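Long-range contacts in monalysin (Pseudomonas entomophila, PDB 4MKO), which forms membrane pores as a beta-barrel toxin that damages the Drosophila gut and lyses host cells: residues L59-E63 against L75-T80; I65-V71 against M132-F138. One frame throughout, in Å; residues are numbered along the deposited sequence.

Contact 1 of 2, residues L59-E63 against L75-T80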
ATOM      1  N   LEU A  59      -7.549  -3.803  -2.454  1.00  6.11           N
ATOM      2  CA  LEU A  59      -8.784  -3.037  -2.314  1.00  5.25           C
ATOM      3  C   LEU A  59      -9.217  -3.056  -0.856  1.00  8.74           C
ATOM      4  O   LEU A  59      -9.452  -4.134  -0.281  1.00  9.48           O
ATOM      5  CB  LEU A  59      -9.865  -3.660  -3.208  1.00  5.12           C
ATOM      6  CG  LEU A  59      -9.691  -3.482  -4.721  1.00  9.45           C
ATOM      7  CD1 LEU A  59     -10.807  -4.183  -5.472  1.00  9.77           C
ATOM      8  CD2 LEU A  59      -9.637  -2.013  -5.099  1.00  8.93           C
ATOM      9  N   GLN A  60      -9.277  -1.878  -0.235  1.00  6.66           N
ATOM     10  CA  GLN A  60      -9.702  -1.825   1.158  1.00  6.98           C
ATOM     11  C   GLN A  60     -11.151  -1.370   1.231  1.00  9.57           C
ATOM     12  O   GLN A  60     -11.581  -0.498   0.480  1.00  8.70           O
ATOM     13  CB  GLN A  60      -8.772  -0.967   2.020  1.00  9.27           C
ATOM     14  CG  GLN A  60      -9.067   0.524   2.014  1.00  8.19           C
ATOM     15  CD  GLN A  60      -8.221   1.276   3.018  1.00 16.98           C
ATOM     16  OE1 GLN A  60      -7.382   0.706   3.743  1.00 11.74           O
ATOM     17  NE2 GLN A  60      -8.377   2.591   3.026  1.00 10.87           N
ATOM     18  N   TYR A  61     -11.896  -1.986   2.125  1.00  6.68           N
ATOM     19  CA  TYR A  61     -13.327  -1.727   2.300  1.00  6.78           C
ATOM     20  C   TYR A  61     -13.665  -0.261   2.616  1.00 10.67           C
ATOM     21  O   TYR A  61     -13.024   0.346   3.474  1.00 12.18           O
ATOM     22  CB  TYR A  61     -13.843  -2.640   3.410  1.00  8.23           C
ATOM     23  CG  TYR A  61     -15.332  -2.533   3.644  1.00  9.53           C
ATOM     24  CD1 TYR A  61     -16.240  -3.157   2.790  1.00 11.24           C
ATOM     25  CD2 TYR A  61     -15.837  -1.802   4.718  1.00 11.09           C
ATOM     26  CE1 TYR A  61     -17.617  -3.059   3.004  1.00 11.85           C
ATOM     27  CE2 TYR A  61     -17.209  -1.699   4.943  1.00 12.47           C
ATOM     28  CZ  TYR A  61     -18.094  -2.325   4.081  1.00 16.60           C
ATOM     29  OH  TYR A  61     -19.447  -2.221   4.289  1.00 15.46           O
ATOM     30  N   VAL A  62     -14.676   0.305   1.919  1.00  7.98           N
ATOM     31  CA  VAL A  62     -15.165   1.658   2.198  1.00  7.60           C
ATOM     32  C   VAL A  62     -16.572   1.541   2.824  1.00 12.18           C
ATOM     33  O   VAL A  62     -16.768   1.970   3.960  1.00 12.65           O
ATOM     34  CB  VAL A  62     -15.133   2.598   0.960  1.00 11.32           C
ATOM     35  CG1 VAL A  62     -15.842   3.928   1.241  1.00 11.47           C
ATOM     36  CG2 VAL A  62     -13.705   2.842   0.499  1.00 10.86           C
ATOM     37  N   GLU A  63     -17.536   0.961   2.092  1.00 10.20           N
ATOM     38  CA  GLU A  63     -18.915   0.781   2.563  1.00 10.97           C
ATOM     39  C   GLU A  63     -19.741  -0.103   1.644  1.00 15.24           C
ATOM     40  O   GLU A  63     -19.306  -0.462   0.543  1.00 12.98           O
ATOM     41  CB  GLU A  63     -19.619   2.136   2.802  1.00 12.40           C
ATOM     42  CG  GLU A  63     -19.834   2.976   1.553  1.00 18.86           C
ATOM     43  CD  GLU A  63     -20.710   4.196   1.769  1.00 36.66           C
ATOM     44  OE1 GLU A  63     -21.691   4.367   1.008  1.00 29.08           O
ATOM     45  OE2 GLU A  63     -20.402   5.000   2.678  1.00 35.13           O
ATOM     46  N   LEU A  75     -24.704   9.102  -4.365  1.00 17.53           N
ATOM     47  CA  LEU A  75     -24.155   8.580  -3.129  1.00 17.35           C
ATOM     48  C   LEU A  75     -22.875   9.299  -2.737  1.00 19.16           C
ATOM     49  O   LEU A  75     -21.978   9.409  -3.557  1.00 17.89           O
ATOM     50  CB  LEU A  75     -23.894   7.063  -3.280  1.00 18.01           C
ATOM     51  CG  LEU A  75     -23.599   6.314  -1.985  1.00 24.60           C
ATOM     52  CD1 LEU A  75     -24.885   6.093  -1.169  1.00 25.42           C
ATOM     53  CD2 LEU A  75     -22.984   4.981  -2.276  1.00 26.18           C
ATOM     54  N   SER A  76     -22.793   9.768  -1.482  1.00 15.56           N
ATOM     55  CA  SER A  76     -21.604  10.413  -0.914  1.00 15.74           C
ATOM     56  C   SER A  76     -20.950   9.408   0.029  1.00 19.59           C
ATOM     57  O   SER A  76     -21.638   8.768   0.833  1.00 19.79           O
ATOM     58  CB  SER A  76     -21.982  11.661  -0.119  1.00 18.05           C
ATOM     59  OG  SER A  76     -22.234  12.764  -0.969  1.00 24.96           O
ATOM     60  N   TYR A  77     -19.629   9.277  -0.050  1.00 14.51           N
ATOM     61  CA  TYR A  77     -18.899   8.336   0.812  1.00 13.64           C
ATOM     62  C   TYR A  77     -17.534   8.913   1.081  1.00 16.92           C
ATOM     63  O   TYR A  77     -17.071   9.779   0.327  1.00 16.65           O
ATOM     64  CB  TYR A  77     -18.803   6.924   0.182  1.00 13.75           C
ATOM     65  CG  TYR A  77     -18.420   6.939  -1.282  1.00 13.55           C
ATOM     66  CD1 TYR A  77     -17.083   6.944  -1.675  1.00 14.38           C
ATOM     67  CD2 TYR A  77     -19.394   7.025  -2.276  1.00 13.76           C
ATOM     68  CE1 TYR A  77     -16.726   6.992  -3.025  1.00 14.31           C
ATOM     69  CE2 TYR A  77     -19.048   7.111  -3.622  1.00 13.91           C
ATOM     70  CZ  TYR A  77     -17.715   7.086  -3.995  1.00 17.14           C
ATOM     71  OH  TYR A  77     -17.398   7.164  -5.333  1.00 15.19           O
ATOM     72  N   GLN A  78     -16.884   8.441   2.140  1.00 14.26           N
ATOM     73  CA  GLN A  78     -15.583   8.957   2.511  1.00 14.35           C
ATOM     74  C   GLN A  78     -14.442   8.123   1.976  1.00 15.86           C
ATOM     75  O   GLN A  78     -14.372   6.926   2.246  1.00 17.09           O
ATOM     76  CB  GLN A  78     -15.462   9.082   4.047  1.00 16.36           C
ATOM     77  CG  GLN A  78     -16.427  10.093   4.700  1.00 24.36           C
ATOM     78  CD  GLN A  78     -16.276  11.481   4.134  1.00 32.91           C
ATOM     79  OE1 GLN A  78     -15.256  12.144   4.328  1.00 32.29           O
ATOM     80  NE2 GLN A  78     -17.264  11.920   3.361  1.00 21.25           N
ATOM     81  N   LEU A  79     -13.545   8.761   1.232  1.00 11.61           N
ATOM     82  CA  LEU A  79     -12.296   8.133   0.798  1.00 10.35           C
ATOM     83  C   LEU A  79     -11.195   8.817   1.593  1.00 14.86           C
ATOM     84  O   LEU A  79     -11.468   9.783   2.316  1.00 15.12           O
ATOM     85  CB  LEU A  79     -12.068   8.297  -0.716  1.00  9.72           C
ATOM     86  CG  LEU A  79     -13.094   7.649  -1.663  1.00 12.31           C
ATOM     87  CD1 LEU A  79     -12.697   7.879  -3.115  1.00 12.32           C
ATOM     88  CD2 LEU A  79     -13.251   6.138  -1.418  1.00 12.56           C
ATOM     89  N   THR A  80      -9.957   8.326   1.498  1.00 10.34           N
ATOM     90  CA  THR A  80      -8.840   8.968   2.190  1.00  9.13           C
ATOM     91  C   THR A  80      -7.653   9.173   1.260  1.00 12.28           C
ATOM     92  O   THR A  80      -7.528   8.499   0.225  1.00 11.01           O
ATOM     93  CB  THR A  80      -8.421   8.180   3.452  1.00 15.94           C
ATOM     94  OG1 THR A  80      -7.897   6.907   3.062  1.00 13.15           O
ATOM     95  CG2 THR A  80      -9.557   8.007   4.469  1.00 14.85           C
TER
HETATM   96  O   HOH W   1      -7.696   4.890   4.834  1.00  9.80           O
HETATM   97  O   HOH W   2     -18.200   6.427   3.746  1.00 25.70           O

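Contact 2 of 2, residues I65-V71 against M132-F138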
ATOM      1  N   ILE A  65     -23.876  -0.493   0.177  1.00 10.88           N
ATOM      2  CA  ILE A  65     -25.143   0.225   0.030  1.00 10.48           C
ATOM      3  C   ILE A  65     -26.120  -0.591  -0.808  1.00 13.02           C
ATOM      4  O   ILE A  65     -25.720  -1.156  -1.834  1.00 11.41           O
ATOM      5  CB  ILE A  65     -24.937   1.668  -0.553  1.00 14.56           C
ATOM      6  CG1 ILE A  65     -26.248   2.499  -0.521  1.00 15.50           C
ATOM      7  CG2 ILE A  65     -24.370   1.639  -1.980  1.00 15.77           C
ATOM      8  CD1 ILE A  65     -26.397   3.381   0.650  1.00 25.71           C
ATOM      9  N   SER A  66     -27.412  -0.616  -0.377  1.00  9.89           N
ATOM     10  CA  SER A  66     -28.480  -1.280  -1.116  0.76  9.28           C
ATOM     11  C   SER A  66     -29.413  -0.197  -1.617  1.00 12.73           C
ATOM     12  O   SER A  66     -29.757   0.692  -0.856  1.00 11.32           O
ATOM     13  CB  SER A  66     -29.233  -2.273  -0.236  0.76 12.80           C
ATOM     14  OG  SER A  66     -28.388  -3.368   0.074  0.76 16.38           O
ATOM     15  N   ILE A  67     -29.768  -0.241  -2.911  1.00 10.71           N
ATOM     16  CA  ILE A  67     -30.621   0.780  -3.536  1.00 10.22           C
ATOM     17  C   ILE A  67     -31.853   0.120  -4.144  1.00 13.55           C
ATOM     18  O   ILE A  67     -31.716  -0.852  -4.897  1.00 12.83           O
ATOM     19  CB  ILE A  67     -29.837   1.625  -4.583  1.00 12.89           C
ATOM     20  CG1 ILE A  67     -28.516   2.159  -4.005  1.00 12.60           C
ATOM     21  CG2 ILE A  67     -30.700   2.773  -5.131  1.00 12.70           C
ATOM     22  CD1 ILE A  67     -27.536   2.763  -5.070  1.00 17.16           C
ATOM     23  N   PRO A  68     -33.066   0.633  -3.840  1.00 11.66           N
ATOM     24  CA  PRO A  68     -34.276  -0.001  -4.391  1.00 12.18           C
ATOM     25  C   PRO A  68     -34.452   0.218  -5.883  1.00 15.99           C
ATOM     26  O   PRO A  68     -33.832   1.109  -6.482  1.00 13.14           O
ATOM     27  CB  PRO A  68     -35.436   0.670  -3.626  1.00 13.96           C
ATOM     28  CG  PRO A  68     -34.836   1.529  -2.592  1.00 16.64           C
ATOM     29  CD  PRO A  68     -33.395   1.765  -2.948  1.00 12.46           C
ATOM     30  N   GLN A  69     -35.351  -0.587  -6.466  1.00 14.38           N
ATOM     31  CA  GLN A  69     -35.765  -0.510  -7.863  1.00 14.51           C
ATOM     32  C   GLN A  69     -36.337   0.903  -8.093  1.00 16.22           C
ATOM     33  O   GLN A  69     -36.974   1.465  -7.191  1.00 14.67           O
ATOM     34  CB  GLN A  69     -36.853  -1.584  -8.113  1.00 16.33           C
ATOM     35  CG  GLN A  69     -37.479  -1.610  -9.517  1.00 34.49           C
ATOM     36  CD  GLN A  69     -36.534  -2.096 -10.588  1.00 58.80           C
ATOM     37  OE1 GLN A  69     -36.211  -3.287 -10.676  1.00 55.14           O
ATOM     38  NE2 GLN A  69     -36.091  -1.183 -11.444  1.00 51.64           N
ATOM     39  N   ASN A  70     -36.062   1.485  -9.286  1.00 13.90           N
ATOM     40  CA  ASN A  70     -36.561   2.805  -9.710  1.00 13.13           C
ATOM     41  C   ASN A  70     -35.995   3.970  -8.892  1.00 17.61           C
ATOM     42  O   ASN A  70     -36.552   5.068  -8.939  1.00 18.67           O
ATOM     43  CB  ASN A  70     -38.108   2.820  -9.724  1.00 14.23           C
ATOM     44  CG  ASN A  70     -38.704   1.742 -10.589  1.00 26.99           C
ATOM     45  OD1 ASN A  70     -38.192   1.431 -11.664  1.00 21.12           O
ATOM     46  ND2 ASN A  70     -39.802   1.153 -10.141  1.00 23.43           N
ATOM     47  N   VAL A  71     -34.887   3.748  -8.153  1.00 11.54           N
ATOM     48  CA  VAL A  71     -34.245   4.805  -7.386  1.00 11.42           C
ATOM     49  C   VAL A  71     -32.873   5.132  -7.974  1.00 17.16           C
ATOM     50  O   VAL A  71     -32.059   4.231  -8.179  1.00 17.98           O
ATOM     51  CB  VAL A  71     -34.179   4.495  -5.853  1.00 13.60           C
ATOM     52  CG1 VAL A  71     -33.345   5.533  -5.100  1.00 12.46           C
ATOM     53  CG2 VAL A  71     -35.584   4.400  -5.252  1.00 13.55           C
ATOM     54  N   MET A 132     -25.706   6.607  -8.641  1.00 12.08           N
ATOM     55  CA  MET A 132     -25.964   5.178  -8.737  1.00 12.13           C
ATOM     56  C   MET A 132     -27.465   4.924  -8.817  1.00 17.24           C
ATOM     57  O   MET A 132     -28.260   5.726  -8.312  1.00 17.27           O
ATOM     58  CB  MET A 132     -25.387   4.456  -7.507  1.00 14.49           C
ATOM     59  CG  MET A 132     -23.868   4.517  -7.401  1.00 17.91           C
ATOM     60  SD  MET A 132     -23.326   3.825  -5.829  1.00 22.42           S
ATOM     61  CE  MET A 132     -23.647   2.089  -6.111  1.00 18.74           C
ATOM     62  N   LYS A 133     -27.837   3.791  -9.414  1.00 14.74           N
ATOM     63  CA  LYS A 133     -29.220   3.380  -9.609  1.00 14.16           C
ATOM     64  C   LYS A 133     -29.440   1.962  -9.098  1.00 17.77           C
ATOM     65  O   LYS A 133     -28.586   1.084  -9.283  1.00 18.02           O
ATOM     66  CB  LYS A 133     -29.563   3.454 -11.110  1.00 16.80           C
ATOM     67  CG  LYS A 133     -31.049   3.309 -11.438  1.00 41.48           C
ATOM     68  CD  LYS A 133     -31.304   3.416 -12.937  1.00 55.24           C
ATOM     69  CE  LYS A 133     -32.769   3.264 -13.272  1.00 70.20           C
ATOM     70  NZ  LYS A 133     -33.049   3.588 -14.697  1.00 80.46           N
ATOM     71  N   GLY A 134     -30.599   1.741  -8.481  1.00 11.32           N
ATOM     72  CA  GLY A 134     -30.971   0.409  -8.033  1.00 11.00           C
ATOM     73  C   GLY A 134     -31.640  -0.353  -9.168  1.00 17.57           C
ATOM     74  O   GLY A 134     -31.766   0.173 -10.282  1.00 17.83           O
ATOM     75  N   PRO A 135     -32.081  -1.603  -8.941  1.00 14.56           N
ATOM     76  CA  PRO A 135     -31.988  -2.368  -7.690  1.00 14.02           C
ATOM     77  C   PRO A 135     -30.599  -2.975  -7.507  1.00 17.62           C
ATOM     78  O   PRO A 135     -29.888  -3.209  -8.489  1.00 17.18           O
ATOM     79  CB  PRO A 135     -33.065  -3.445  -7.872  1.00 15.24           C
ATOM     80  CG  PRO A 135     -33.074  -3.710  -9.355  1.00 20.16           C
ATOM     81  CD  PRO A 135     -32.730  -2.390 -10.015  1.00 16.10           C
ATOM     82  N   GLY A 136     -30.235  -3.249  -6.264  1.00 14.72           N
ATOM     83  CA  GLY A 136     -28.981  -3.932  -5.997  1.00 13.84           C
ATOM     84  C   GLY A 136     -28.276  -3.566  -4.724  1.00 15.68           C
ATOM     85  O   GLY A 136     -28.590  -2.562  -4.083  1.00 12.56           O
ATOM     86  N   THR A 137     -27.326  -4.418  -4.352  1.00 12.70           N
ATOM     87  CA  THR A 137     -26.456  -4.208  -3.209  1.00 11.22           C
ATOM     88  C   THR A 137     -25.059  -4.099  -3.796  1.00 12.60           C
ATOM     89  O   THR A 137     -24.667  -4.933  -4.617  1.00 12.51           O
ATOM     90  CB  THR A 137     -26.623  -5.309  -2.161  1.00 17.98           C
ATOM     91  OG1 THR A 137     -27.991  -5.324  -1.750  1.00 18.93           O
ATOM     92  CG2 THR A 137     -25.745  -5.082  -0.946  1.00 15.81           C
ATOM     93  N   PHE A 138     -24.341  -3.054  -3.408  1.00  9.73           N
ATOM     94  CA  PHE A 138     -23.019  -2.731  -3.947  1.00  9.02           C
ATOM     95  C   PHE A 138     -22.022  -2.454  -2.841  1.00 12.31           C
ATOM     96  O   PHE A 138     -22.377  -1.899  -1.796  1.00 10.51           O
ATOM     97  CB  PHE A 138     -23.106  -1.496  -4.877  1.00 10.36           C
ATOM     98  CG  PHE A 138     -24.246  -1.576  -5.868  1.00 11.38           C
ATOM     99  CD1 PHE A 138     -24.136  -2.349  -7.015  1.00 14.85           C
ATOM    100  CD2 PHE A 138     -25.469  -0.968  -5.597  1.00 13.85           C
ATOM    101  CE1 PHE A 138     -25.212  -2.468  -7.909  1.00 16.54           C
ATOM    102  CE2 PHE A 138     -26.539  -1.076  -6.496  1.00 17.55           C
ATOM    103  CZ  PHE A 138     -26.400  -1.824  -7.649  1.00 15.86           C
TER
HETATM  104  O   HOH W   3     -34.188   0.929 -11.311  1.00 40.82           O

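Contact 1 of 2, residues L59-E63 against L75-T80
Val62 and Glu63 reach out from strand 59-63 to meet Tyr77, Leu79 and Leu75 on the facing strand. The two methyls of Val62 divide the work: CG2 crosses the Leu79 side chain at about a right angle and touches its CD2 at 3.8 Å, while CG1 presses on the backbone, 3.5 Å from Gln78 O. Glu63 comes in beside it with its CG set between the backbone N and the carbonyl carbon (chi1 65°) and the rest of the chain extended, which carries the carboxylate across the Tyr77 side chain. Here OE2 lies 3.5 Å from Tyr77 CB, and OE1 rests 3.6 Å from Leu75 CD2, whose side chain comes from the opposite direction.

Two waters supply the polar links. One gives a hydrogen to Glu63 OE2 (2.8 Å) and takes one from Gln78 N. The other accepts from Gln60 NE2 and also hydrogen-bonds Thr80 OG1 (2.7 Å).

Behind this first shell, 59-63 pairs with strand 136-151 and 75-80 with strand 124-133, though 75-80 also leans on 136-151. Backbone bonds from both Val62 and Glu63 to Ile140 form a classic bulge, and both CB atoms point toward 75-80. The segments run roughly antiparallel, at 149°, but belong to separate sheets and do not pair. Direct bonds do tie 75-80 to the large sheet elsewhere: Tyr77 OH, which also bonds Thr130, reaches Arg187, and Thr80 O meets Thr183 and Gln142.

Between 59-63 and 75-80 themselves, then, the contact is apolar and water-bridged. Such an interface would be compatible with the presumed pore-forming segment moving away from the body, as is thought to happen in aerolysin-like toxins.

Contact 2 of 2, residues I65-V71 against M132-F138
Ile67 packs against Gly134, Met132 and Phe138: its CB and CG2 meet Gly134, and its CD1 meets the other two. CB lies 3.8 Å from Gly134 CA, and the CG2 branch settles 3.5 Å from Gly134 N. With chi1 at -50° the other branch, CG1, stands anti to the carbonyl carbon and carries CD1 toward Met132. That tip meets Met132 CB at 3.7 Å, crossing its chain at about a right angle, and approaches the Phe138 ring obliquely at CE2 (4.2 Å). Ile65 CG2, on the same face of the sheet, adds a looser touch on Met132 CE.

The strands that carry Ile65, Ile67 and Phe138 pair antiparallel. Ile65 and Phe138 exchange two bonds, while Ile67 N gives a straighter one to Gly136 O (2.9 Å, 164°) than the weak return from Gly136 N to Ile67 O. On the face opposite Ile67, the hydroxyls Ser66 OG and Thr137 OG1 share a hydrogen bond of 2.7 Å. Beyond the strands the chain rounds a type II turn, Pro68 to Val71, and Gly134 N then donates to Val71 O at 2.9 Å. A water takes a hydrogen from Asn70 N and gives one to Gly134 O. After a cis peptide, the Pro135 ring lies alongside the Gln69 amide, CG 3.4 Å from OE1. Lacking a side chain, Gly134 lets the carbonyls of Ile67 and Pro68 close over its CA.

Most of the polar grip is thus main-chain bonding, with a small apolar cluster on one face. It pins together the two places where the chain enters and leaves the presumed pore-forming region.

Along the chain, strand 46-67 supplies residues 59-63 to contact 1; its end and the turn after it, 65-71, go to contact 2. After the turn the chain doubles back as strand 72-81, and contact 1 closes a short loop of 11 intervening residues. Contact 2 closes a longer one of 60, when strand 124-133 returns and passes into 136-151. The segments alternate, so the loops cross rather than nest. Leu75 of contact 1 joins the two sites, touching Ile65 and Met132 of contact 2; their centres are about 17 Å apart. Together they tie the two-stranded sheet 72-81/124-133 to the large mixed sheet, contact 2 where the strands join it and contact 1 partway along strand 72-81.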